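PDB 4WV3: anthranilate-CoA ligase from Stigmatella aurantiaca, which belongs to the ANL superfamily, whose members join a large AMP-binding domain to a smaller C-terminal domain. Local coordinates for residues D14-N19 with R39-E44; F30-E35 with S256-T261; N250-I255 with L274-F279. All blocks are in the same frame, centred on the assembly; numbering follows the deposited sequence.

Interaction 1. Residues D14-N19 with R39-E44; sequences DILERN and RQVSNE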
ATOM      1  N   ASP A  14       6.183  19.931  -7.510  1.00 17.97           N
ATOM      2  CA  ASP A  14       5.874  20.123  -8.920  1.00 17.60           C
ATOM      3  C   ASP A  14       4.765  19.179  -9.375  1.00 18.29           C
ATOM      4  O   ASP A  14       4.053  19.472 -10.332  1.00 18.32           O
ATOM      5  CB  ASP A  14       7.123  19.921  -9.780  1.00 16.15           C
ATOM      6  CG  ASP A  14       6.856  20.159 -11.252  1.00 21.31           C
ATOM      7  OD1 ASP A  14       6.766  21.337 -11.659  1.00 28.76           O
ATOM      8  OD2 ASP A  14       6.737  19.168 -12.001  1.00 19.99           O
ATOM      9  N   ILE A  15       4.631  18.049  -8.685  1.00 19.73           N
ATOM     10  CA  ILE A  15       3.549  17.101  -8.939  1.00 19.36           C
ATOM     11  C   ILE A  15       2.205  17.824  -8.896  1.00 21.75           C
ATOM     12  O   ILE A  15       1.323  17.581  -9.721  1.00 15.59           O
ATOM     13  CB  ILE A  15       3.564  15.948  -7.911  1.00 14.03           C
ATOM     14  CG1 ILE A  15       4.797  15.066  -8.119  1.00 15.69           C
ATOM     15  CG2 ILE A  15       2.300  15.107  -8.011  1.00 11.38           C
ATOM     16  CD1 ILE A  15       4.809  14.336  -9.445  1.00 14.21           C
ATOM     17  N   LEU A  16       2.074  18.733  -7.936  1.00 19.23           N
ATOM     18  CA  LEU A  16       0.899  19.585  -7.828  1.00 19.86           C
ATOM     19  C   LEU A  16       1.024  20.813  -8.727  1.00 17.53           C
ATOM     20  O   LEU A  16       0.075  21.189  -9.413  1.00 20.75           O
ATOM     21  CB  LEU A  16       0.707  20.026  -6.376  1.00 19.20           C
ATOM     22  CG  LEU A  16      -0.147  21.274  -6.129  1.00 20.15           C
ATOM     23  CD1 LEU A  16      -1.603  21.033  -6.505  1.00 16.74           C
ATOM     24  CD2 LEU A  16      -0.026  21.729  -4.680  1.00 14.97           C
ATOM     25  N   GLU A  17       2.203  21.427  -8.726  1.00 15.52           N
ATOM     26  CA  GLU A  17       2.393  22.723  -9.372  1.00 19.44           C
ATOM     27  C   GLU A  17       2.614  22.677 -10.886  1.00 23.34           C
ATOM     28  O   GLU A  17       2.744  23.721 -11.526  1.00 26.12           O
ATOM     29  CB  GLU A  17       3.521  23.503  -8.689  1.00 18.33           C
ATOM     30  CG  GLU A  17       3.207  23.889  -7.252  1.00 16.18           C
ATOM     31  CD  GLU A  17       4.255  24.802  -6.645  1.00 22.15           C
ATOM     32  OE1 GLU A  17       5.229  25.146  -7.348  1.00 28.53           O
ATOM     33  OE2 GLU A  17       4.102  25.178  -5.464  1.00 17.37           O
ATOM     34  N   ARG A  18       2.652  21.478 -11.461  1.00 21.32           N
ATOM     35  CA  ARG A  18       2.741  21.350 -12.915  1.00 21.45           C
ATOM     36  C   ARG A  18       1.359  21.538 -13.533  1.00 21.52           C
ATOM     37  O   ARG A  18       1.213  21.577 -14.754  1.00 30.11           O
ATOM     38  CB  ARG A  18       3.329  19.995 -13.320  1.00 15.66           C
ATOM     39  CG  ARG A  18       2.440  18.806 -12.990  1.00 16.73           C
ATOM     40  CD  ARG A  18       3.206  17.491 -13.051  1.00 17.29           C
ATOM     41  NE  ARG A  18       3.517  17.073 -14.416  1.00 19.94           N
ATOM     42  CZ  ARG A  18       4.697  17.243 -15.002  1.00 18.41           C
ATOM     43  NH1 ARG A  18       5.688  17.830 -14.345  1.00 25.53           N
ATOM     44  NH2 ARG A  18       4.888  16.826 -16.247  1.00 15.29           N
ATOM     45  N   ASN A  19       0.350  21.655 -12.676  1.00 19.46           N
ATOM     46  CA  ASN A  19      -1.023  21.870 -13.114  1.00 28.18           C
ATOM     47  C   ASN A  19      -1.411  23.341 -13.078  1.00 25.45           C
ATOM     48  O   ASN A  19      -2.394  23.751 -13.693  1.00 26.16           O
ATOM     49  CB  ASN A  19      -1.992  21.066 -12.248  1.00 24.30           C
ATOM     50  CG  ASN A  19      -1.764  19.576 -12.354  1.00 21.93           C
ATOM     51  OD1 ASN A  19      -2.140  18.952 -13.344  1.00 22.88           O
ATOM     52  ND2 ASN A  19      -1.147  18.996 -11.332  1.00 24.45           N
ATOM     53  N   ARG A  39      -5.750  25.251  -7.305  1.00 17.77           N
ATOM     54  CA  ARG A  39      -5.304  26.541  -6.791  1.00 19.43           C
ATOM     55  C   ARG A  39      -5.468  26.609  -5.276  1.00 16.10           C
ATOM     56  O   ARG A  39      -4.581  27.085  -4.567  1.00 18.36           O
ATOM     57  CB  ARG A  39      -6.074  27.685  -7.458  1.00 17.06           C
ATOM     58  CG  ARG A  39      -5.717  29.068  -6.932  1.00 14.01           C
ATOM     59  CD  ARG A  39      -4.230  29.344  -7.078  1.00 15.07           C
ATOM     60  NE  ARG A  39      -3.814  29.386  -8.476  1.00 21.95           N
ATOM     61  CZ  ARG A  39      -2.547  29.382  -8.876  1.00 29.45           C
ATOM     62  NH1 ARG A  39      -1.568  29.329  -7.982  1.00 19.77           N
ATOM     63  NH2 ARG A  39      -2.256  29.423 -10.170  1.00 20.01           N
ATOM     64  N   GLN A  40      -6.607  26.127  -4.789  1.00 15.23           N
ATOM     65  CA  GLN A  40      -6.900  26.131  -3.360  1.00 18.06           C
ATOM     66  C   GLN A  40      -5.953  25.222  -2.586  1.00 17.00           C
ATOM     67  O   GLN A  40      -5.520  25.558  -1.484  1.00 16.05           O
ATOM     68  CB  GLN A  40      -8.353  25.723  -3.110  1.00 17.96           C
ATOM     69  CG  GLN A  40      -9.363  26.748  -3.597  1.00 17.92           C
ATOM     70  CD  GLN A  40     -10.788  26.239  -3.546  1.00 13.62           C
ATOM     71  OE1 GLN A  40     -11.035  25.037  -3.629  1.00 16.53           O
ATOM     72  NE2 GLN A  40     -11.735  27.157  -3.405  1.00 14.96           N
ATOM     73  N   VAL A  41      -5.638  24.068  -3.168  1.00 13.52           N
ATOM     74  CA  VAL A  41      -4.685  23.144  -2.566  1.00 15.11           C
ATOM     75  C   VAL A  41      -3.303  23.784  -2.506  1.00 17.93           C
ATOM     76  O   VAL A  41      -2.610  23.693  -1.493  1.00 13.68           O
ATOM     77  CB  VAL A  41      -4.604  21.820  -3.352  1.00 13.19           C
ATOM     78  CG1 VAL A  41      -3.473  20.953  -2.824  1.00 14.29           C
ATOM     79  CG2 VAL A  41      -5.926  21.077  -3.276  1.00 18.85           C
ATOM     80  N   SER A  42      -2.914  24.441  -3.595  1.00 16.70           N
ATOM     81  CA  SER A  42      -1.615  25.098  -3.666  1.00 19.16           C
ATOM     82  C   SER A  42      -1.515  26.247  -2.668  1.00 19.41           C
ATOM     83  O   SER A  42      -0.483  26.430  -2.024  1.00 19.91           O
ATOM     84  CB  SER A  42      -1.344  25.608  -5.081  1.00 14.33           C
ATOM     85  OG  SER A  42      -0.098  26.277  -5.146  1.00 10.50           O
ATOM     86  N   ASN A  43      -2.592  27.017  -2.545  1.00 17.12           N
ATOM     87  CA  ASN A  43      -2.628  28.132  -1.605  1.00 18.46           C
ATOM     88  C   ASN A  43      -2.500  27.671  -0.159  1.00 21.07           C
ATOM     89  O   ASN A  43      -1.730  28.235   0.617  1.00 23.37           O
ATOM     90  CB  ASN A  43      -3.913  28.943  -1.777  1.00 15.78           C
ATOM     91  CG  ASN A  43      -3.956  29.699  -3.089  1.00 17.15           C
ATOM     92  OD1 ASN A  43      -2.919  30.010  -3.675  1.00 17.85           O
ATOM     93  ND2 ASN A  43      -5.160  30.002  -3.557  1.00 21.05           N
ATOM     94  N   GLU A  44      -3.260  26.640   0.196  1.00 18.20           N
ATOM     95  CA  GLU A  44      -3.254  26.123   1.557  1.00 17.71           C
ATOM     96  C   GLU A  44      -1.916  25.467   1.885  1.00 22.90           C
ATOM     97  O   GLU A  44      -1.426  25.564   3.010  1.00 18.56           O
ATOM     98  CB  GLU A  44      -4.407  25.139   1.763  1.00 14.07           C
ATOM     99  CG  GLU A  44      -4.558  24.649   3.194  1.00 25.13           C
ATOM    100  CD  GLU A  44      -5.934  24.073   3.471  1.00 27.30           C
ATOM    101  OE1 GLU A  44      -6.934  24.747   3.149  1.00 29.11           O
ATOM    102  OE2 GLU A  44      -6.015  22.947   4.007  1.00 23.08           O
TER
HETATM  103  O   HOH W   1       1.865  24.969  -3.795  1.00 16.83           O
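L16 carries the apolar half of this contact, pushing its two methyls against V41 and S42 of helix 38-54. Its CG lies anti to the backbone N (chi1 159°), a setting that extends the branch out of the short helix 14-17. CD2 touches both residues, with V41 CG1 4.0 Å from L16 CD2 and S42 CA 3.9 Å from the same methyl. CD1 adds a second touch to V41 CG1 at 4.1 Å, the two side chains lying obliquely to one another. W232 of helix 221-234 packs on both L16 and V41, closing this buried patch.

Beside it the contact is looser and polar. E17 OE2 and S42 OG do not meet directly; a water bridges them, 2.8 Å from E17 OE2 and 2.7 Å from S42 OG. The same E17 oxygen forms a salt bridge with K82. Away from the partner helix, R18 NH1 forms a salt bridge within its own segment with D14 OD2 at 2.9 Å, the carboxylate oxygen lying in the guanidinium plane. N19 ND2 donates to L16 O from above the carbonyl plane and also to W232 O, tying the 14-19 segment to helix 221-234.

With no direct hydrogen bond between the segments, the contact depends on L16 for apolar packing and on one water for polar continuity, while K82 would favour an ionised E17.

Interaction 2. Residues F30-E35 with S256-T261; sequences FTPDRE and SRFKPT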
ATOM      1  N   PHE A  30     -11.667  15.287  -3.805  1.00 17.17           N
ATOM      2  CA  PHE A  30     -13.041  15.152  -3.339  1.00 21.22           C
ATOM      3  C   PHE A  30     -13.101  14.425  -1.999  1.00 25.99           C
ATOM      4  O   PHE A  30     -12.673  13.276  -1.885  1.00 20.32           O
ATOM      5  CB  PHE A  30     -13.886  14.400  -4.369  1.00 24.18           C
ATOM      6  CG  PHE A  30     -14.153  15.177  -5.626  1.00 22.51           C
ATOM      7  CD1 PHE A  30     -13.297  15.084  -6.711  1.00 17.43           C
ATOM      8  CD2 PHE A  30     -15.267  15.994  -5.726  1.00 30.27           C
ATOM      9  CE1 PHE A  30     -13.543  15.795  -7.869  1.00 22.48           C
ATOM     10  CE2 PHE A  30     -15.520  16.708  -6.882  1.00 24.96           C
ATOM     11  CZ  PHE A  30     -14.657  16.606  -7.956  1.00 23.67           C
ATOM     12  N   THR A  31     -13.625  15.105  -0.985  1.00 23.88           N
ATOM     13  CA  THR A  31     -13.854  14.498   0.323  1.00 25.84           C
ATOM     14  C   THR A  31     -15.292  14.782   0.745  1.00 25.66           C
ATOM     15  O   THR A  31     -15.887  15.756   0.283  1.00 24.73           O
ATOM     16  CB  THR A  31     -12.879  15.048   1.392  1.00 20.64           C
ATOM     17  OG1 THR A  31     -13.155  16.433   1.634  1.00 28.06           O
ATOM     18  CG2 THR A  31     -11.436  14.889   0.941  1.00 24.05           C
ATOM     19  N   PRO A  32     -15.863  13.929   1.612  1.00 27.90           N
ATOM     20  CA  PRO A  32     -17.235  14.136   2.089  1.00 23.61           C
ATOM     21  C   PRO A  32     -17.437  15.484   2.779  1.00 27.78           C
ATOM     22  O   PRO A  32     -18.554  15.998   2.791  1.00 34.71           O
ATOM     23  CB  PRO A  32     -17.424  13.002   3.099  1.00 25.32           C
ATOM     24  CG  PRO A  32     -16.509  11.935   2.631  1.00 25.21           C
ATOM     25  CD  PRO A  32     -15.306  12.649   2.089  1.00 26.71           C
ATOM     26  N   ASP A  33     -16.373  16.048   3.339  1.00 28.63           N
ATOM     27  CA  ASP A  33     -16.478  17.303   4.077  1.00 35.49           C
ATOM     28  C   ASP A  33     -16.031  18.508   3.256  1.00 30.77           C
ATOM     29  O   ASP A  33     -16.384  19.645   3.574  1.00 29.88           O
ATOM     30  CB  ASP A  33     -15.650  17.237   5.364  1.00 29.42           C
ATOM     31  CG  ASP A  33     -15.971  16.019   6.203  1.00 47.78           C
ATOM     32  OD1 ASP A  33     -16.961  16.063   6.966  1.00 53.83           O
ATOM     33  OD2 ASP A  33     -15.230  15.019   6.105  1.00 48.20           O
ATOM     34  N   ARG A  34     -15.259  18.266   2.203  1.00 27.80           N
ATOM     35  CA  ARG A  34     -14.580  19.359   1.520  1.00 25.78           C
ATOM     36  C   ARG A  34     -14.200  19.028   0.078  1.00 23.28           C
ATOM     37  O   ARG A  34     -13.859  17.890  -0.241  1.00 24.56           O
ATOM     38  CB  ARG A  34     -13.328  19.738   2.317  1.00 28.22           C
ATOM     39  CG  ARG A  34     -12.620  20.998   1.865  1.00 27.76           C
ATOM     40  CD  ARG A  34     -11.506  21.342   2.839  1.00 23.93           C
ATOM     41  NE  ARG A  34     -10.772  22.540   2.450  1.00 32.65           N
ATOM     42  CZ  ARG A  34      -9.808  23.091   3.180  1.00 29.31           C
ATOM     43  NH1 ARG A  34      -9.464  22.551   4.342  1.00 36.02           N
ATOM     44  NH2 ARG A  34      -9.190  24.182   2.750  1.00 31.26           N
ATOM     45  N   GLU A  35     -14.271  20.034  -0.785  1.00 22.04           N
ATOM     46  CA  GLU A  35     -13.791  19.915  -2.156  1.00 22.40           C
ATOM     47  C   GLU A  35     -12.849  21.072  -2.458  1.00 23.68           C
ATOM     48  O   GLU A  35     -13.167  22.227  -2.181  1.00 31.18           O
ATOM     49  CB  GLU A  35     -14.956  19.918  -3.146  1.00 26.71           C
ATOM     50  CG  GLU A  35     -15.840  18.686  -3.078  1.00 32.59           C
ATOM     51  CD  GLU A  35     -16.956  18.715  -4.105  1.00 46.41           C
ATOM     52  OE1 GLU A  35     -16.934  19.602  -4.986  1.00 38.06           O
ATOM     53  OE2 GLU A  35     -17.856  17.853  -4.029  1.00 47.96           O
ATOM     54  N   SER A 256     -20.247   5.543  -5.848  1.00 17.00           N
ATOM     55  CA  SER A 256     -21.493   6.008  -6.445  1.00 24.37           C
ATOM     56  C   SER A 256     -21.621   7.528  -6.391  1.00 21.83           C
ATOM     57  O   SER A 256     -22.016   8.161  -7.370  1.00 22.16           O
ATOM     58  CB  SER A 256     -22.697   5.360  -5.757  1.00 19.21           C
ATOM     59  OG  SER A 256     -22.750   3.970  -6.026  1.00 27.87           O
ATOM     60  N   ARG A 257     -21.283   8.109  -5.245  1.00 19.49           N
ATOM     61  CA  ARG A 257     -21.449   9.544  -5.044  1.00 24.26           C
ATOM     62  C   ARG A 257     -20.457  10.385  -5.845  1.00 28.43           C
ATOM     63  O   ARG A 257     -20.854  11.280  -6.590  1.00 33.37           O
ATOM     64  CB  ARG A 257     -21.355   9.899  -3.557  1.00 25.62           C
ATOM     65  CG  ARG A 257     -21.409  11.395  -3.283  1.00 34.18           C
ATOM     66  CD  ARG A 257     -21.478  11.695  -1.795  1.00 35.33           C
ATOM     67  NE  ARG A 257     -22.728  11.232  -1.200  1.00 57.99           N
ATOM     68  CZ  ARG A 257     -23.838  11.961  -1.131  1.00 54.95           C
ATOM     69  NH1 ARG A 257     -23.858  13.192  -1.624  1.00 47.88           N
ATOM     70  NH2 ARG A 257     -24.929  11.458  -0.570  1.00 45.03           N
ATOM     71  N   PHE A 258     -19.168  10.095  -5.690  1.00 26.75           N
ATOM     72  CA  PHE A 258     -18.127  10.919  -6.298  1.00 22.65           C
ATOM     73  C   PHE A 258     -17.743  10.472  -7.704  1.00 23.69           C
ATOM     74  O   PHE A 258     -17.037  11.187  -8.416  1.00 30.03           O
ATOM     75  CB  PHE A 258     -16.895  10.977  -5.394  1.00 18.86           C
ATOM     76  CG  PHE A 258     -17.152  11.637  -4.071  1.00 22.53           C
ATOM     77  CD1 PHE A 258     -17.142  13.017  -3.958  1.00 28.64           C
ATOM     78  CD2 PHE A 258     -17.411  10.879  -2.941  1.00 22.09           C
ATOM     79  CE1 PHE A 258     -17.379  13.630  -2.743  1.00 30.23           C
ATOM     80  CE2 PHE A 258     -17.649  11.486  -1.722  1.00 22.71           C
ATOM     81  CZ  PHE A 258     -17.634  12.863  -1.623  1.00 23.59           C
ATOM     82  N   LYS A 259     -18.210   9.289  -8.093  1.00 24.05           N
ATOM     83  CA  LYS A 259     -18.024   8.775  -9.451  1.00 25.36           C
ATOM     84  C   LYS A 259     -16.576   8.776  -9.947  1.00 23.76           C
ATOM     85  O   LYS A 259     -16.257   9.458 -10.920  1.00 22.82           O
ATOM     86  CB  LYS A 259     -18.902   9.558 -10.433  1.00 26.22           C
ATOM     87  CG  LYS A 259     -20.395   9.399 -10.197  1.00 32.53           C
ATOM     88  CD  LYS A 259     -21.191  10.433 -10.978  1.00 40.40           C
ATOM     89  CE  LYS A 259     -22.681  10.143 -10.920  1.00 39.22           C
ATOM     90  NZ  LYS A 259     -23.158   9.951  -9.522  1.00 39.47           N
ATOM     91  N   PRO A 260     -15.693   8.010  -9.286  1.00 16.83           N
ATOM     92  CA  PRO A 260     -14.316   7.919  -9.780  1.00 16.29           C
ATOM     93  C   PRO A 260     -14.230   6.955 -10.958  1.00 18.44           C
ATOM     94  O   PRO A 260     -15.129   6.135 -11.141  1.00 15.22           O
ATOM     95  CB  PRO A 260     -13.561   7.349  -8.580  1.00 13.05           C
ATOM     96  CG  PRO A 260     -14.569   6.510  -7.885  1.00 18.77           C
ATOM     97  CD  PRO A 260     -15.888   7.216  -8.058  1.00 21.65           C
ATOM     98  N   THR A 261     -13.165   7.056 -11.747  1.00 18.55           N
ATOM     99  CA  THR A 261     -12.992   6.181 -12.901  1.00 16.89           C
ATOM    100  C   THR A 261     -11.984   5.074 -12.611  1.00 16.75           C
ATOM    101  O   THR A 261     -11.962   4.048 -13.292  1.00 15.38           O
ATOM    102  CB  THR A 261     -12.543   6.969 -14.144  1.00 14.94           C
ATOM    103  OG1 THR A 261     -11.324   7.665 -13.859  1.00 14.51           O
ATOM    104  CG2 THR A 261     -13.612   7.976 -14.545  1.00 17.69           C
TER
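F30 and F258 both place CG anti to their own carbonyl carbon (chi1 -70° and -64°), and these torsions send the two side chains past each other in opposite directions. The CD1-CE1-CZ side of the F258 ring comes obliquely onto F30 CB and the backbone that follows. F258 CD1 lies 3.6 Å from F30 CB, the closest approach in the contact, and also touches the near side of the F30 ring at CG and CD2; F258 CE1 follows at 3.9 Å from F30 CB.

Further out along the ring, F258 CZ sits 3.8 Å from T31 C and, at an equal 3.8 Å, from P32 N, so the T31-P32 peptide link meets the end of the ring. E35 OE2 comes to the ring edge near its plane, 4.4 Å from F258 CE1, and lies at the edge of the F30 ring as well. One face of F258 is covered by CG of the preceding residue, R257, offset toward the rim, and V239 also touches the side chain.

After F258, K259 leaves helical geometry with a positive phi of 52°, and its NZ turns back to donate to S256 O at 3.0 Å, almost straight onto the carbonyl oxygen. F258 O is bonded to R211 NH1.

On the other side, T31 and R34 exchange backbone hydrogen bonds around the tight P32-D33 turn. This is a beta-hairpin, joining strand 27-30 to the outermost strand 35-37 of a mixed sheet, and the contact sets it against the helix of a beta-alpha-beta crossover that leads from strand 237-239 to strand 262-265.

Interaction 3. Residues N250-I255 with L274-F279; sequences NVLSTI and LALKDF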
ATOM      1  N   ASN A 250     -19.870   1.409   2.597  1.00 22.33           N
ATOM      2  CA  ASN A 250     -19.593   2.837   2.487  1.00 23.55           C
ATOM      3  C   ASN A 250     -18.582   3.139   1.388  1.00 27.84           C
ATOM      4  O   ASN A 250     -18.605   4.214   0.788  1.00 30.76           O
ATOM      5  CB  ASN A 250     -19.103   3.400   3.821  1.00 25.26           C
ATOM      6  CG  ASN A 250     -20.170   3.364   4.894  1.00 30.64           C
ATOM      7  OD1 ASN A 250     -21.363   3.294   4.596  1.00 36.36           O
ATOM      8  ND2 ASN A 250     -19.747   3.417   6.152  1.00 32.74           N
ATOM      9  N   VAL A 251     -17.693   2.185   1.134  1.00 23.17           N
ATOM     10  CA  VAL A 251     -16.705   2.324   0.073  1.00 22.48           C
ATOM     11  C   VAL A 251     -17.394   2.346  -1.288  1.00 23.82           C
ATOM     12  O   VAL A 251     -17.087   3.183  -2.137  1.00 20.39           O
ATOM     13  CB  VAL A 251     -15.680   1.175   0.105  1.00 20.30           C
ATOM     14  CG1 VAL A 251     -14.634   1.365  -0.982  1.00 20.69           C
ATOM     15  CG2 VAL A 251     -15.023   1.094   1.472  1.00 24.95           C
ATOM     16  N   LEU A 252     -18.336   1.429  -1.482  1.00 22.67           N
ATOM     17  CA  LEU A 252     -19.071   1.333  -2.739  1.00 22.66           C
ATOM     18  C   LEU A 252     -19.976   2.540  -2.950  1.00 25.02           C
ATOM     19  O   LEU A 252     -20.252   2.931  -4.085  1.00 25.30           O
ATOM     20  CB  LEU A 252     -19.897   0.047  -2.778  1.00 17.12           C
ATOM     21  CG  LEU A 252     -19.098  -1.255  -2.711  1.00 18.15           C
ATOM     22  CD1 LEU A 252     -20.031  -2.453  -2.733  1.00 21.85           C
ATOM     23  CD2 LEU A 252     -18.098  -1.329  -3.854  1.00 16.50           C
ATOM     24  N   SER A 253     -20.434   3.129  -1.850  1.00 22.33           N
ATOM     25  CA  SER A 253     -21.298   4.300  -1.915  1.00 22.90           C
ATOM     26  C   SER A 253     -20.496   5.539  -2.298  1.00 22.37           C
ATOM     27  O   SER A 253     -20.999   6.425  -2.990  1.00 25.97           O
ATOM     28  CB  SER A 253     -21.999   4.518  -0.577  1.00 19.04           C
ATOM     29  OG  SER A 253     -22.610   3.319  -0.140  1.00 37.85           O
ATOM     30  N   THR A 254     -19.250   5.592  -1.841  1.00 20.58           N
ATOM     31  CA  THR A 254     -18.341   6.670  -2.210  1.00 21.45           C
ATOM     32  C   THR A 254     -18.103   6.639  -3.716  1.00 20.43           C
ATOM     33  O   THR A 254     -18.050   7.681  -4.370  1.00 25.53           O
ATOM     34  CB  THR A 254     -17.000   6.558  -1.454  1.00 16.53           C
ATOM     35  OG1 THR A 254     -17.231   6.708  -0.048  1.00 17.11           O
ATOM     36  CG2 THR A 254     -16.028   7.633  -1.915  1.00 18.20           C
ATOM     37  N   ILE A 255     -17.976   5.431  -4.258  1.00 15.73           N
ATOM     38  CA  ILE A 255     -17.842   5.236  -5.697  1.00 23.42           C
ATOM     39  C   ILE A 255     -19.073   5.766  -6.431  1.00 22.39           C
ATOM     40  O   ILE A 255     -18.962   6.374  -7.495  1.00 25.58           O
ATOM     41  CB  ILE A 255     -17.630   3.746  -6.043  1.00 24.30           C
ATOM     42  CG1 ILE A 255     -16.349   3.225  -5.387  1.00 19.23           C
ATOM     43  CG2 ILE A 255     -17.579   3.540  -7.551  1.00 16.69           C
ATOM     44  CD1 ILE A 255     -16.039   1.778  -5.708  1.00 17.02           C
ATOM     45  N   LEU A 274     -17.566  -8.104  -2.477  1.00 22.28           N
ATOM     46  CA  LEU A 274     -18.339  -9.127  -3.174  1.00 22.06           C
ATOM     47  C   LEU A 274     -19.112 -10.016  -2.204  1.00 19.47           C
ATOM     48  O   LEU A 274     -20.061 -10.695  -2.595  1.00 25.13           O
ATOM     49  CB  LEU A 274     -17.429  -9.977  -4.063  1.00 19.37           C
ATOM     50  CG  LEU A 274     -16.793  -9.255  -5.252  1.00 22.12           C
ATOM     51  CD1 LEU A 274     -15.782 -10.152  -5.946  1.00 22.31           C
ATOM     52  CD2 LEU A 274     -17.860  -8.786  -6.230  1.00 14.51           C
ATOM     53  N   ALA A 275     -18.703 -10.008  -0.939  1.00 18.01           N
ATOM     54  CA  ALA A 275     -19.387 -10.787   0.088  1.00 21.31           C
ATOM     55  C   ALA A 275     -20.726 -10.153   0.451  1.00 20.54           C
ATOM     56  O   ALA A 275     -21.606 -10.816   1.001  1.00 25.22           O
ATOM     57  CB  ALA A 275     -18.511 -10.927   1.325  1.00 18.39           C
ATOM     58  N   LEU A 276     -20.871  -8.868   0.144  1.00 18.09           N
ATOM     59  CA  LEU A 276     -22.113  -8.152   0.404  1.00 22.17           C
ATOM     60  C   LEU A 276     -23.256  -8.736  -0.419  1.00 22.93           C
ATOM     61  O   LEU A 276     -23.119  -8.953  -1.623  1.00 25.79           O
ATOM     62  CB  LEU A 276     -21.951  -6.664   0.089  1.00 25.18           C
ATOM     63  CG  LEU A 276     -20.897  -5.906   0.897  1.00 21.96           C
ATOM     64  CD1 LEU A 276     -20.762  -4.478   0.398  1.00 21.14           C
ATOM     65  CD2 LEU A 276     -21.243  -5.928   2.376  1.00 19.53           C
ATOM     66  N   LYS A 277     -24.382  -8.994   0.239  1.00 22.43           N
ATOM     67  CA  LYS A 277     -25.544  -9.569  -0.430  1.00 21.54           C
ATOM     68  C   LYS A 277     -26.151  -8.575  -1.417  1.00 24.49           C
ATOM     69  O   LYS A 277     -26.833  -8.966  -2.363  1.00 19.32           O
ATOM     70  CB  LYS A 277     -26.593  -9.998   0.596  1.00 18.49           C
ATOM     71  CG  LYS A 277     -27.206  -8.843   1.368  1.00 22.42           C
ATOM     72  CD  LYS A 277     -28.147  -9.335   2.451  1.00 26.43           C
ATOM     73  CE  LYS A 277     -28.751  -8.170   3.219  1.00 28.21           C
ATOM     74  NZ  LYS A 277     -29.527  -8.631   4.403  1.00 41.86           N
ATOM     75  N   ASP A 278     -25.892  -7.291  -1.191  1.00 22.82           N
ATOM     76  CA  ASP A 278     -26.424  -6.235  -2.041  1.00 20.70           C
ATOM     77  C   ASP A 278     -25.301  -5.462  -2.724  1.00 22.96           C
ATOM     78  O   ASP A 278     -25.331  -4.232  -2.786  1.00 31.59           O
ATOM     79  CB  ASP A 278     -27.296  -5.284  -1.220  1.00 25.50           C
ATOM     80  CG  ASP A 278     -26.552  -4.680  -0.044  1.00 31.18           C
ATOM     81  OD1 ASP A 278     -25.514  -5.246   0.359  1.00 26.47           O
ATOM     82  OD2 ASP A 278     -27.010  -3.643   0.478  1.00 36.95           O
ATOM     83  N   PHE A 279     -24.315  -6.192  -3.235  1.00 18.77           N
ATOM     84  CA  PHE A 279     -23.165  -5.582  -3.893  1.00 19.00           C
ATOM     85  C   PHE A 279     -23.563  -4.794  -5.137  1.00 29.95           C
ATOM     86  O   PHE A 279     -23.088  -3.680  -5.358  1.00 31.99           O
ATOM     87  CB  PHE A 279     -22.133  -6.650  -4.263  1.00 17.39           C
ATOM     88  CG  PHE A 279     -21.045  -6.151  -5.170  1.00 15.15           C
ATOM     89  CD1 PHE A 279     -19.980  -5.430  -4.660  1.00 17.39           C
ATOM     90  CD2 PHE A 279     -21.087  -6.404  -6.531  1.00 15.75           C
ATOM     91  CE1 PHE A 279     -18.978  -4.967  -5.492  1.00 21.55           C
ATOM     92  CE2 PHE A 279     -20.089  -5.943  -7.367  1.00 14.29           C
ATOM     93  CZ  PHE A 279     -19.033  -5.225  -6.847  1.00 14.05           C
TER
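L252, from the middle of helix 248-258, meets L276 and F279 of the 274-279 segment, and its CD1 methyl is the point at which both converge. The segment starts at L274, in the final part of helix 267-274. This leucine does not touch the 250-255 segment, but its CD2 sits over the centre of the F279 ring, 3.7 Å above the plane, and so backs the aromatic group that does.

At L276 the chain has left the helix, and the side chain reaches toward the partner helix. L276 CD1 and L252 CD1 meet tip to tip at 3.8 Å, a touch between methyl ends. K277 and D278 then form the corner of a type I beta turn running from L276 to F279, whose closing bond, F279 N to L276 O, is weak. The turn brings the chain back, and F279 follows with CG anti to the backbone N (chi1 169°), which carries the ring across the end of L252 at about a right angle. F279 CD1 is 3.5 Å from L252 CD1, while F279 CE1 lies 3.9 Å from that methyl and 4.1 Å from L252 CD2; both methyls lie on the side of the ring plane opposite L274, CD1 approaching obliquely. The contact itself is wholly apolar.

Within the helix, N250 O is gripped from opposite faces of its plane by T254 N and T254 OG1. V251 and I255 pack against strands 211-214 and 262-265, while H282 touches L252. F279 in turn packs on W305, ring planes at about 60°, and on A308, so the F279 side chain joins helix 248-258 to helix 299-309.

How the interactions relate
All three contacts belong to the AMP-binding family region. Interactions 2 and 3 share helix 248-258, the former at its C-terminal end and the latter in its middle; their centres are 16 Å apart, and P260 packs against I255. Interactions 1 and 2 cross along the chain, since 30-35 falls between 14-19 and 39-44 while 256-261 comes after both; their centres are 19 Å apart and a salt bridge from R34 to E44 joins them. Interactions 1 and 3 follow in series, 33 Å between centres, without touching. Interaction 2 is therefore the middle link, connecting helix 38-54, through the edge hairpin of the mixed sheet, to helix 248-258 and, through interaction 3, to the loop after helix 267-274.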